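PDB 1FNN: CELL division control protein 6 from Pyrobaculum aerophilum, which binds and probably hydrolyses ATP as an AAA+ protein of the Cdc6/Cdc18 family, and is thought to regulate the initiation of DNA replication. Local coordinates for residues 192-202 with 234-244; 2-10 with 244-255. All coordinates share one frame; numbering follows the deposited sequence.

Contact 1: 192-202 with 234-244. With ADP (adenosine-5'-diphosphate), chain D.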
loop_
_atom_site.group_PDB
_atom_site.type_symbol
_atom_site.label_atom_id
_atom_site.label_comp_id
_atom_site.label_asym_id
_atom_site.label_seq_id
_atom_site.Cartn_x
_atom_site.Cartn_y
_atom_site.Cartn_z
ATOM N N PRO A 192 -3.007 -7.771 -2.270
ATOM C CA PRO A 192 -3.554 -6.422 -2.227
ATOM C C PRO A 192 -4.611 -6.409 -1.136
ATOM O O PRO A 192 -5.310 -7.422 -0.986
ATOM C CB PRO A 192 -4.137 -6.232 -3.629
ATOM C CG PRO A 192 -3.276 -7.131 -4.484
ATOM C CD PRO A 192 -3.144 -8.391 -3.631
ATOM N N TYR A 193 -4.677 -5.340 -0.335
ATOM C CA TYR A 193 -5.710 -5.336 0.687
ATOM C C TYR A 193 -7.090 -5.086 0.027
ATOM O O TYR A 193 -7.202 -4.250 -0.878
ATOM C CB TYR A 193 -5.515 -4.230 1.707
ATOM C CG TYR A 193 -4.301 -4.424 2.610
ATOM C CD1 TYR A 193 -3.158 -3.646 2.500
ATOM C CD2 TYR A 193 -4.337 -5.414 3.590
ATOM C CE1 TYR A 193 -2.051 -3.825 3.340
ATOM C CE2 TYR A 193 -3.257 -5.617 4.435
ATOM C CZ TYR A 193 -2.130 -4.817 4.292
ATOM O OH TYR A 193 -1.077 -5.068 5.164
ATOM N N THR A 194 -8.095 -5.670 0.648
ATOM C CA THR A 194 -9.450 -5.441 0.157
ATOM C C THR A 194 -9.953 -4.151 0.802
ATOM O O THR A 194 -9.348 -3.565 1.732
ATOM C CB THR A 194 -10.376 -6.589 0.591
ATOM O OG1 THR A 194 -10.389 -6.555 2.022
ATOM C CG2 THR A 194 -9.923 -7.968 0.142
ATOM N N LYS A 195 -11.202 -3.827 0.449
ATOM C CA LYS A 195 -11.787 -2.611 0.983
ATOM C C LYS A 195 -12.010 -2.693 2.466
ATOM O O LYS A 195 -11.899 -1.670 3.172
ATOM C CB LYS A 195 -13.110 -2.302 0.245
ATOM C CG LYS A 195 -12.789 -1.908 -1.187
ATOM C CD LYS A 195 -14.087 -1.793 -2.040
ATOM C CE LYS A 195 -13.627 -1.191 -3.373
ATOM N NZ LYS A 195 -14.757 -0.710 -4.221
ATOM N N ASP A 196 -12.541 -3.823 2.935
ATOM C CA ASP A 196 -12.779 -3.963 4.357
ATOM C C ASP A 196 -11.416 -3.946 5.111
ATOM O O ASP A 196 -11.373 -3.367 6.181
ATOM C CB ASP A 196 -13.525 -5.268 4.639
ATOM C CG ASP A 196 -14.716 -5.283 3.665
ATOM O OD1 ASP A 196 -14.523 -5.825 2.541
ATOM O OD2 ASP A 196 -15.754 -4.745 4.092
ATOM N N GLN A 197 -10.386 -4.540 4.557
ATOM C CA GLN A 197 -9.088 -4.564 5.276
ATOM C C GLN A 197 -8.511 -3.168 5.331
ATOM O O GLN A 197 -7.940 -2.746 6.360
ATOM C CB GLN A 197 -8.167 -5.532 4.517
ATOM C CG GLN A 197 -8.681 -6.976 4.633
ATOM C CD GLN A 197 -7.922 -7.913 3.745
ATOM O OE1 GLN A 197 -7.238 -7.597 2.756
ATOM N NE2 GLN A 197 -8.043 -9.185 4.124
ATOM N N ILE A 198 -8.583 -2.436 4.192
ATOM C CA ILE A 198 -8.182 -1.018 4.217
ATOM C C ILE A 198 -8.908 -0.236 5.283
ATOM O O ILE A 198 -8.340 0.518 6.095
ATOM C CB ILE A 198 -8.351 -0.329 2.846
ATOM C CG1 ILE A 198 -7.363 -0.923 1.846
ATOM C CG2 ILE A 198 -8.146 1.172 2.986
ATOM C CD1 ILE A 198 -5.897 -0.581 2.140
ATOM N N PHE A 199 -10.233 -0.389 5.374
ATOM C CA PHE A 199 -11.007 0.259 6.406
ATOM C C PHE A 199 -10.399 -0.084 7.804
ATOM O O PHE A 199 -10.357 0.845 8.617
ATOM C CB PHE A 199 -12.464 -0.192 6.373
ATOM C CG PHE A 199 -13.287 0.334 7.500
ATOM C CD1 PHE A 199 -13.882 1.574 7.426
ATOM C CD2 PHE A 199 -13.472 -0.419 8.653
ATOM C CE1 PHE A 199 -14.641 2.071 8.452
ATOM C CE2 PHE A 199 -14.235 0.076 9.693
ATOM C CZ PHE A 199 -14.827 1.322 9.606
ATOM N N ASP A 200 -10.142 -1.356 8.059
ATOM C CA ASP A 200 -9.670 -1.680 9.441
ATOM C C ASP A 200 -8.338 -0.983 9.738
ATOM O O ASP A 200 -8.063 -0.556 10.847
ATOM C CB ASP A 200 -9.549 -3.171 9.615
ATOM C CG ASP A 200 -10.848 -3.956 9.509
ATOM O OD1 ASP A 200 -11.915 -3.432 9.868
ATOM O OD2 ASP A 200 -10.759 -5.107 9.058
ATOM N N ILE A 201 -7.425 -0.967 8.779
ATOM C CA ILE A 201 -6.165 -0.252 8.914
ATOM C C ILE A 201 -6.405 1.223 9.203
ATOM O O ILE A 201 -5.810 1.831 10.114
ATOM C CB ILE A 201 -5.328 -0.421 7.663
ATOM C CG1 ILE A 201 -4.976 -1.920 7.549
ATOM C CG2 ILE A 201 -4.076 0.473 7.659
ATOM C CD1 ILE A 201 -4.260 -2.268 6.244
ATOM N N LEU A 202 -7.238 1.864 8.356
ATOM C CA LEU A 202 -7.522 3.276 8.569
ATOM C C LEU A 202 -8.217 3.561 9.884
ATOM O O LEU A 202 -7.935 4.595 10.511
ATOM C CB LEU A 202 -8.385 3.856 7.434
ATOM C CG LEU A 202 -7.787 3.856 6.036
ATOM C CD1 LEU A 202 -8.738 4.528 5.029
ATOM C CD2 LEU A 202 -6.494 4.656 6.008
ATOM N N ASP A 234 -6.731 -7.680 -8.763
ATOM C CA ASP A 234 -6.780 -6.234 -8.930
ATOM C C ASP A 234 -5.628 -5.580 -8.179
ATOM O O ASP A 234 -5.712 -4.706 -7.317
ATOM C CB ASP A 234 -8.159 -5.744 -8.488
ATOM C CG ASP A 234 -8.370 -4.258 -8.690
ATOM O OD1 ASP A 234 -7.487 -3.609 -9.299
ATOM O OD2 ASP A 234 -9.422 -3.757 -8.236
ATOM N N THR A 235 -4.426 -5.875 -8.650
ATOM C CA THR A 235 -3.129 -5.510 -8.165
ATOM C C THR A 235 -2.746 -4.064 -8.431
ATOM O O THR A 235 -1.621 -3.683 -8.086
ATOM C CB THR A 235 -2.060 -6.434 -8.808
ATOM O OG1 THR A 235 -2.398 -7.803 -8.543
ATOM C CG2 THR A 235 -0.676 -6.128 -8.252
ATOM N N ASN A 236 -3.634 -3.270 -9.022
ATOM C CA ASN A 236 -3.369 -1.839 -9.156
ATOM C C ASN A 236 -4.028 -1.065 -8.017
ATOM O O ASN A 236 -3.871 0.140 -7.877
ATOM C CB ASN A 236 -3.724 -1.313 -10.542
ATOM C CG ASN A 236 -2.571 -1.460 -11.530
ATOM O OD1 ASN A 236 -1.381 -1.381 -11.190
ATOM N ND2 ASN A 236 -2.915 -1.679 -12.797
ATOM N N ARG A 237 -4.725 -1.759 -7.140
ATOM C CA ARG A 237 -5.335 -1.235 -5.933
ATOM C C ARG A 237 -4.841 -2.046 -4.725
ATOM O O ARG A 237 -3.944 -2.887 -4.876
ATOM C CB ARG A 237 -6.859 -1.263 -6.046
ATOM C CG ARG A 237 -7.363 0.096 -6.528
ATOM C CD ARG A 237 -8.880 0.188 -6.503
ATOM N NE ARG A 237 -9.403 0.258 -7.865
ATOM C CZ ARG A 237 -9.446 1.382 -8.571
ATOM N NH1 ARG A 237 -9.002 2.511 -8.037
ATOM N NH2 ARG A 237 -9.928 1.400 -9.806
ATOM N N GLY A 238 -5.364 -1.752 -3.550
ATOM C CA GLY A 238 -5.034 -2.488 -2.344
ATOM C C GLY A 238 -3.831 -1.906 -1.596
ATOM O O GLY A 238 -3.159 -2.657 -0.898
ATOM N N ASP A 239 -3.398 -0.711 -1.945
ATOM C CA ASP A 239 -2.221 -0.065 -1.371
ATOM C C ASP A 239 -2.530 0.702 -0.098
ATOM O O ASP A 239 -3.222 1.733 -0.093
ATOM C CB ASP A 239 -1.645 0.862 -2.452
ATOM C CG ASP A 239 -0.362 1.561 -2.060
ATOM O OD1 ASP A 239 -0.145 1.794 -0.843
ATOM O OD2 ASP A 239 0.429 1.877 -2.961
ATOM N N ALA A 240 -2.068 0.206 1.066
ATOM C CA ALA A 240 -2.360 0.846 2.336
ATOM C C ALA A 240 -1.611 2.160 2.518
ATOM O O ALA A 240 -2.076 3.064 3.230
ATOM C CB ALA A 240 -2.016 -0.087 3.496
ATOM N N ARG A 241 -0.477 2.302 1.867
ATOM C CA ARG A 241 0.238 3.584 1.970
ATOM C C ARG A 241 -0.658 4.701 1.447
ATOM O O ARG A 241 -0.752 5.845 1.924
ATOM C CB ARG A 241 1.546 3.495 1.180
ATOM C CG ARG A 241 2.422 4.723 1.423
ATOM C CD ARG A 241 3.522 4.909 0.417
ATOM N NE ARG A 241 3.067 5.133 -0.938
ATOM C CZ ARG A 241 2.378 6.119 -1.485
ATOM N NH1 ARG A 241 1.929 7.190 -0.832
ATOM N NH2 ARG A 241 2.117 6.022 -2.785
ATOM N N LEU A 242 -1.145 4.458 0.217
ATOM C CA LEU A 242 -2.020 5.441 -0.447
ATOM C C LEU A 242 -3.223 5.731 0.404
ATOM O O LEU A 242 -3.592 6.900 0.501
ATOM C CB LEU A 242 -2.463 4.810 -1.793
ATOM C CG LEU A 242 -3.422 5.635 -2.645
ATOM C CD1 LEU A 242 -2.771 6.949 -3.030
ATOM C CD2 LEU A 242 -3.835 4.786 -3.880
ATOM N N ALA A 243 -3.889 4.718 0.971
ATOM C CA ALA A 243 -5.067 4.956 1.774
ATOM C C ALA A 243 -4.739 5.822 2.980
ATOM O O ALA A 243 -5.459 6.776 3.289
ATOM C CB ALA A 243 -5.767 3.671 2.189
ATOM N N ILE A 244 -3.618 5.509 3.653
ATOM C CA ILE A 244 -3.258 6.345 4.837
ATOM C C ILE A 244 -2.879 7.749 4.424
ATOM O O ILE A 244 -3.181 8.761 5.056
ATOM C CB ILE A 244 -2.094 5.631 5.606
ATOM C CG1 ILE A 244 -2.596 4.291 6.157
ATOM C CG2 ILE A 244 -1.586 6.581 6.704
ATOM C CD1 ILE A 244 -1.509 3.275 6.549
HETATM P PB ADP D . 5.239 -2.284 1.503
HETATM O O1B ADP D . 6.705 -2.538 1.828
HETATM O O2B ADP D . 4.491 -3.469 1.267
HETATM O O3B ADP D . 5.348 -1.456 0.307
HETATM P PA ADP D . 4.488 -0.928 3.884
HETATM O O1A ADP D . 5.023 -1.913 4.842
HETATM O O2A ADP D . 5.338 0.266 3.811
HETATM O O3A ADP D . 4.301 -1.568 2.502
HETATM O "O5'" ADP D . 3.007 -0.393 4.337
HETATM C "C5'" ADP D . 2.564 0.789 3.694
HETATM C "C4'" ADP D . 1.912 1.656 4.791
HETATM O "O4'" ADP D . 0.810 0.947 5.310
HETATM C "C3'" ADP D . 2.808 1.947 5.988
HETATM O "O3'" ADP D . 2.437 3.208 6.518
HETATM C "C2'" ADP D . 2.468 0.781 6.853
HETATM O "O2'" ADP D . 2.751 1.025 8.232
HETATM C "C1'" ADP D . 0.948 0.706 6.660
HETATM N N9 ADP D . 0.557 -0.637 6.844
HETATM C C8 ADP D . 0.662 -1.639 5.916
HETATM N N7 ADP D . 0.009 -2.724 6.209
HETATM C C5 ADP D . -0.570 -2.407 7.428
HETATM C C6 ADP D . -1.381 -3.152 8.298
HETATM N N6 ADP D . -1.716 -4.403 8.025
HETATM N N1 ADP D . -1.776 -2.580 9.439
HETATM C C2 ADP D . -1.392 -1.346 9.703
HETATM N N3 ADP D . -0.630 -0.530 8.977
HETATM C C4 ADP D . -0.245 -1.146 7.826
#
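Ala240 CB meets the Tyr193 ring obliquely at CE1 (3.7 Å), while Ile201 CD1, from the same segment as the tyrosine, sits over the centre of one face, 3.8 Å above the ring plane. With CG anti to the carbonyl carbon (chi1 -69°), the Tyr193 hydroxyl reaches the adenine: ADP N6 donates to Tyr193 OH at 3.0 Å, and ADP N7 lies 2.8 Å from the same oxygen. Ile201 CD1 also touches ADP C6, at 3.6 Å, and on the ribose side Ala240 CB and Ile244 CD1 both reach ADP O4'. Deeper in, Ile198 CG2 presses on Ala243 CB at 3.5 Å and Leu202 CD2 packs on the Ala243 carbonyl. Tyr193 N donates to Gly238 O (3.1 Å). A side chain on Gly238 would probably run into Pro192 CB and the Arg237 carbonyl. Asp239 caps helix 240-256 through OD1 and Leu242 N; its OD2 forms a salt bridge with Arg52. A Thr194-Gln197 capping box starts helix 195-209, and the axes of 195-202 and 240-244 cross at -53°; helix 217-227 packs against Ile198, Leu202 and Ala243.

Contact 2: 2-10 with 244-255. With ADP (adenosine-5'-diphosphate), chain D.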
loop_
_atom_site.group_PDB
_atom_site.type_symbol
_atom_site.label_atom_id
_atom_site.label_comp_id
_atom_site.label_asym_id
_atom_site.label_seq_id
_atom_site.Cartn_x
_atom_site.Cartn_y
_atom_site.Cartn_z
ATOM N N ALA A 2 -8.010 20.860 17.102
ATOM C CA ALA A 2 -7.401 20.268 15.881
ATOM C C ALA A 2 -7.959 18.885 15.575
ATOM O O ALA A 2 -8.232 18.067 16.473
ATOM C CB ALA A 2 -5.882 20.211 16.028
ATOM N N ILE A 3 -8.018 18.562 14.279
ATOM C CA ILE A 3 -8.404 17.204 13.889
ATOM C C ILE A 3 -7.243 16.214 14.058
ATOM O O ILE A 3 -7.431 15.091 14.532
ATOM C CB ILE A 3 -8.819 17.261 12.386
ATOM C CG1 ILE A 3 -10.123 18.081 12.326
ATOM C CG2 ILE A 3 -8.958 15.822 11.886
ATOM C CD1 ILE A 3 -10.729 18.215 10.938
ATOM N N VAL A 4 -6.116 16.621 13.522
ATOM C CA VAL A 4 -4.875 15.847 13.592
ATOM C C VAL A 4 -4.246 16.035 14.996
ATOM O O VAL A 4 -3.902 17.167 15.342
ATOM C CB VAL A 4 -3.908 16.313 12.518
ATOM C CG1 VAL A 4 -2.583 15.560 12.584
ATOM C CG2 VAL A 4 -4.485 16.051 11.100
ATOM N N VAL A 5 -4.320 15.017 15.833
ATOM C CA VAL A 5 -3.755 15.153 17.185
ATOM C C VAL A 5 -2.369 14.526 17.248
ATOM O O VAL A 5 -1.563 14.971 18.071
ATOM C CB VAL A 5 -4.671 14.490 18.222
ATOM C CG1 VAL A 5 -3.974 14.440 19.574
ATOM C CG2 VAL A 5 -5.962 15.311 18.294
ATOM N N ASP A 6 -2.135 13.437 16.512
ATOM C CA ASP A 6 -0.762 12.911 16.460
ATOM C C ASP A 6 -0.359 12.638 15.041
ATOM O O ASP A 6 -0.594 11.502 14.627
ATOM C CB ASP A 6 -0.690 11.662 17.349
ATOM C CG ASP A 6 0.694 11.067 17.495
ATOM O OD1 ASP A 6 1.638 11.632 16.915
ATOM O OD2 ASP A 6 0.817 10.040 18.187
ATOM N N ASP A 7 0.297 13.539 14.315
ATOM C CA ASP A 7 0.710 13.328 12.958
ATOM C C ASP A 7 1.777 12.263 12.735
ATOM O O ASP A 7 1.837 11.737 11.612
ATOM C CB ASP A 7 1.236 14.608 12.311
ATOM C CG ASP A 7 2.585 15.111 12.791
ATOM O OD1 ASP A 7 3.678 14.727 12.380
ATOM O OD2 ASP A 7 2.628 15.978 13.654
ATOM N N SER A 8 2.528 11.827 13.768
ATOM C CA SER A 8 3.548 10.808 13.545
ATOM C C SER A 8 2.890 9.496 13.145
ATOM O O SER A 8 3.474 8.637 12.469
ATOM C CB SER A 8 4.422 10.596 14.807
ATOM O OG SER A 8 3.626 9.923 15.789
ATOM N N VAL A 9 1.654 9.277 13.545
ATOM C CA VAL A 9 0.845 8.111 13.201
ATOM C C VAL A 9 0.590 8.000 11.689
ATOM O O VAL A 9 0.487 6.889 11.144
ATOM C CB VAL A 9 -0.486 8.251 13.968
ATOM C CG1 VAL A 9 -1.578 7.340 13.432
ATOM C CG2 VAL A 9 -0.255 8.028 15.448
ATOM N N PHE A 10 0.818 9.052 10.931
ATOM C CA PHE A 10 0.681 9.101 9.487
ATOM C C PHE A 10 1.995 9.076 8.751
ATOM O O PHE A 10 2.023 9.048 7.511
ATOM C CB PHE A 10 -0.113 10.398 9.112
ATOM C CG PHE A 10 -1.475 10.223 9.734
ATOM C CD1 PHE A 10 -1.787 10.833 10.941
ATOM C CD2 PHE A 10 -2.432 9.441 9.101
ATOM C CE1 PHE A 10 -3.025 10.671 11.508
ATOM C CE2 PHE A 10 -3.684 9.279 9.674
ATOM C CZ PHE A 10 -3.982 9.893 10.879
ATOM N N ILE A 244 -3.618 5.509 3.653
ATOM C CA ILE A 244 -3.258 6.345 4.837
ATOM C C ILE A 244 -2.879 7.749 4.424
ATOM O O ILE A 244 -3.181 8.761 5.056
ATOM C CB ILE A 244 -2.094 5.631 5.606
ATOM C CG1 ILE A 244 -2.596 4.291 6.157
ATOM C CG2 ILE A 244 -1.586 6.581 6.704
ATOM C CD1 ILE A 244 -1.509 3.275 6.549
ATOM N N ASP A 245 -2.198 7.917 3.298
ATOM C CA ASP A 245 -1.823 9.222 2.783
ATOM C C ASP A 245 -3.098 10.039 2.487
ATOM O O ASP A 245 -3.195 11.195 2.885
ATOM C CB ASP A 245 -0.989 8.973 1.528
ATOM C CG ASP A 245 -0.397 10.125 0.776
ATOM O OD1 ASP A 245 -0.350 11.264 1.237
ATOM O OD2 ASP A 245 0.081 9.978 -0.366
ATOM N N ILE A 246 -4.138 9.378 1.925
ATOM C CA ILE A 246 -5.371 10.127 1.659
ATOM C C ILE A 246 -6.057 10.525 2.942
ATOM O O ILE A 246 -6.590 11.643 3.015
ATOM C CB ILE A 246 -6.326 9.300 0.726
ATOM C CG1 ILE A 246 -5.712 9.291 -0.687
ATOM C CG2 ILE A 246 -7.718 9.924 0.792
ATOM C CD1 ILE A 246 -6.358 8.178 -1.569
ATOM N N LEU A 247 -6.149 9.641 3.943
ATOM C CA LEU A 247 -6.750 9.991 5.217
ATOM C C LEU A 247 -6.076 11.216 5.859
ATOM O O LEU A 247 -6.721 12.201 6.271
ATOM C CB LEU A 247 -6.709 8.814 6.202
ATOM C CG LEU A 247 -7.193 9.026 7.630
ATOM C CD1 LEU A 247 -8.630 9.594 7.683
ATOM C CD2 LEU A 247 -7.205 7.730 8.442
ATOM N N TYR A 248 -4.745 11.178 5.855
ATOM C CA TYR A 248 -3.991 12.270 6.514
ATOM C C TYR A 248 -4.151 13.589 5.769
ATOM O O TYR A 248 -4.408 14.662 6.330
ATOM C CB TYR A 248 -2.508 11.861 6.538
ATOM C CG TYR A 248 -1.579 12.878 7.177
ATOM C CD1 TYR A 248 -1.832 13.346 8.460
ATOM C CD2 TYR A 248 -0.467 13.355 6.499
ATOM C CE1 TYR A 248 -1.001 14.274 9.070
ATOM C CE2 TYR A 248 0.375 14.286 7.101
ATOM C CZ TYR A 248 0.094 14.731 8.378
ATOM O OH TYR A 248 0.938 15.662 8.974
ATOM N N ARG A 249 -4.004 13.588 4.440
ATOM C CA ARG A 249 -4.284 14.749 3.615
ATOM C C ARG A 249 -5.713 15.283 3.781
ATOM O O ARG A 249 -5.869 16.513 3.848
ATOM C CB ARG A 249 -4.122 14.463 2.102
ATOM C CG ARG A 249 -2.653 14.486 1.693
ATOM C CD ARG A 249 -2.435 13.751 0.396
ATOM N NE ARG A 249 -1.085 13.547 -0.079
ATOM C CZ ARG A 249 -0.338 14.428 -0.705
ATOM N NH1 ARG A 249 0.876 14.091 -1.078
ATOM N NH2 ARG A 249 -0.797 15.650 -0.963
ATOM N N SER A 250 -6.676 14.426 4.052
ATOM C CA SER A 250 -8.062 14.850 4.191
ATOM C C SER A 250 -8.230 15.489 5.561
ATOM O O SER A 250 -9.030 16.409 5.704
ATOM C CB SER A 250 -9.056 13.693 4.027
ATOM O OG SER A 250 -8.888 13.106 2.712
ATOM N N ALA A 251 -7.681 14.850 6.596
ATOM C CA ALA A 251 -7.758 15.456 7.949
ATOM C C ALA A 251 -7.149 16.846 7.931
ATOM O O ALA A 251 -7.738 17.776 8.507
ATOM C CB ALA A 251 -7.038 14.592 8.990
ATOM N N TYR A 252 -6.021 17.005 7.260
ATOM C CA TYR A 252 -5.358 18.292 7.237
ATOM C C TYR A 252 -6.148 19.299 6.408
ATOM O O TYR A 252 -6.253 20.460 6.814
ATOM C CB TYR A 252 -3.908 18.228 6.734
ATOM C CG TYR A 252 -3.227 19.564 6.669
ATOM C CD1 TYR A 252 -2.775 20.174 7.851
ATOM C CD2 TYR A 252 -3.035 20.226 5.463
ATOM C CE1 TYR A 252 -2.143 21.414 7.824
ATOM C CE2 TYR A 252 -2.411 21.456 5.413
ATOM C CZ TYR A 252 -1.971 22.035 6.605
ATOM O OH TYR A 252 -1.351 23.259 6.539
ATOM N N ALA A 253 -6.605 18.881 5.214
ATOM C CA ALA A 253 -7.492 19.774 4.449
ATOM C C ALA A 253 -8.633 20.214 5.328
ATOM O O ALA A 253 -8.919 21.416 5.437
ATOM C CB ALA A 253 -7.962 19.031 3.171
ATOM N N ALA A 254 -9.376 19.333 6.013
ATOM C CA ALA A 254 -10.476 19.785 6.847
ATOM C C ALA A 254 -10.028 20.808 7.895
ATOM O O ALA A 254 -10.562 21.918 8.076
ATOM C CB ALA A 254 -11.134 18.565 7.476
ATOM N N GLN A 255 -8.983 20.446 8.653
ATOM C CA GLN A 255 -8.449 21.301 9.700
ATOM C C GLN A 255 -8.052 22.678 9.183
ATOM O O GLN A 255 -8.410 23.700 9.775
ATOM C CB GLN A 255 -7.213 20.640 10.321
ATOM C CG GLN A 255 -6.555 21.463 11.436
ATOM C CD GLN A 255 -5.524 20.546 12.105
ATOM O OE1 GLN A 255 -5.927 19.485 12.594
ATOM N NE2 GLN A 255 -4.281 21.002 12.086
HETATM P PB ADP D . 5.239 -2.284 1.503
HETATM O O1B ADP D . 6.705 -2.538 1.828
HETATM O O2B ADP D . 4.491 -3.469 1.267
HETATM O O3B ADP D . 5.348 -1.456 0.307
HETATM P PA ADP D . 4.488 -0.928 3.884
HETATM O O1A ADP D . 5.023 -1.913 4.842
HETATM O O2A ADP D . 5.338 0.266 3.811
HETATM O O3A ADP D . 4.301 -1.568 2.502
HETATM O "O5'" ADP D . 3.007 -0.393 4.337
HETATM C "C5'" ADP D . 2.564 0.789 3.694
HETATM C "C4'" ADP D . 1.912 1.656 4.791
HETATM O "O4'" ADP D . 0.810 0.947 5.310
HETATM C "C3'" ADP D . 2.808 1.947 5.988
HETATM O "O3'" ADP D . 2.437 3.208 6.518
HETATM C "C2'" ADP D . 2.468 0.781 6.853
HETATM O "O2'" ADP D . 2.751 1.025 8.232
HETATM C "C1'" ADP D . 0.948 0.706 6.660
HETATM N N9 ADP D . 0.557 -0.637 6.844
HETATM C C8 ADP D . 0.662 -1.639 5.916
HETATM N N7 ADP D . 0.009 -2.724 6.209
HETATM C C5 ADP D . -0.570 -2.407 7.428
HETATM C C6 ADP D . -1.381 -3.152 8.298
HETATM N N6 ADP D . -1.716 -4.403 8.025
HETATM N N1 ADP D . -1.776 -2.580 9.439
HETATM C C2 ADP D . -1.392 -1.346 9.703
HETATM N N3 ADP D . -0.630 -0.530 8.977
HETATM C C4 ADP D . -0.245 -1.146 7.826
HETATM O O HOH W 1 -2.762 19.581 14.254
#
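Phe10 and Tyr248 lie with their rings nearly parallel, planes 15° apart, but slid so far that they barely overlap, the centroids being 5.0 Å apart. What covers a face of Tyr248 is instead Phe10 CB, a CH-pi contact 3.7 Å from the ring centroid. CG of Tyr248 is trans to the backbone N (chi1 180°), and the ring rises from the helix with Phe10 CB over that face and Val4 CG1 at its edge, by CE1. Asp7 runs alongside, pointing the same way, its CB 3.5 Å from Tyr248 OH. An alanine in place of Tyr248 would remove the ring and is likely to leave Phe10 CB, Val4 CG1 and Asp7 CB without their aromatic neighbour, opening a gap under the 3-10 turn. Phe10 turns its own ring edge to Leu247 CD2, and its CD2 meets Ile244 CG2 at 3.8 Å.

One helical turn further on, Ala251 CB receives both Ile3 CG2 and Val4 CG2, and Ile3 CD1 rests on Ala254 CB at 3.5 Å. Gln255, extended beyond CG, crosses Val4 at about a right angle and offers its amide oxygen to two backbone amides. Val4 N lies 3.0 Å from Gln255 OE1, almost in line with the C=O, whereas the bond from Ile3 N is bent and weak. A water joins Gln255 NE2 to Val4 O, so the amide holds the N-terminal loop directly through OE1 and by way of a water through NE2. This loop precedes helix 23-38 and lies over helix 240-256 of the lid; Ile3 pairs by backbone with Ala211, and Val9 O accepts from Arg205 of helix 195-209.

In the fold
Both contacts are built on helix 240-256, contact 1 at its start and contact 2 along the rest, with Ile244 shared and their centres about 17 Å apart. They also touch directly, Leu202 O packing on Leu247 CD2 at 3.8 Å. Along the chain contact 1 is nested inside the loop that contact 2 closes: the N-terminal segment 2-10 comes first, the P-loop and the parallel sheet of the AAA+ core follow, then helix 195-209 and helix 240-256, with the winged-helix domain after them. Contact 1 brings Tyr193, Ile201, Ala240 and Ile244 to the nucleotide, and contact 2 lays the chain's beginning over the same helix, consistent with ADP held between the core and the lid.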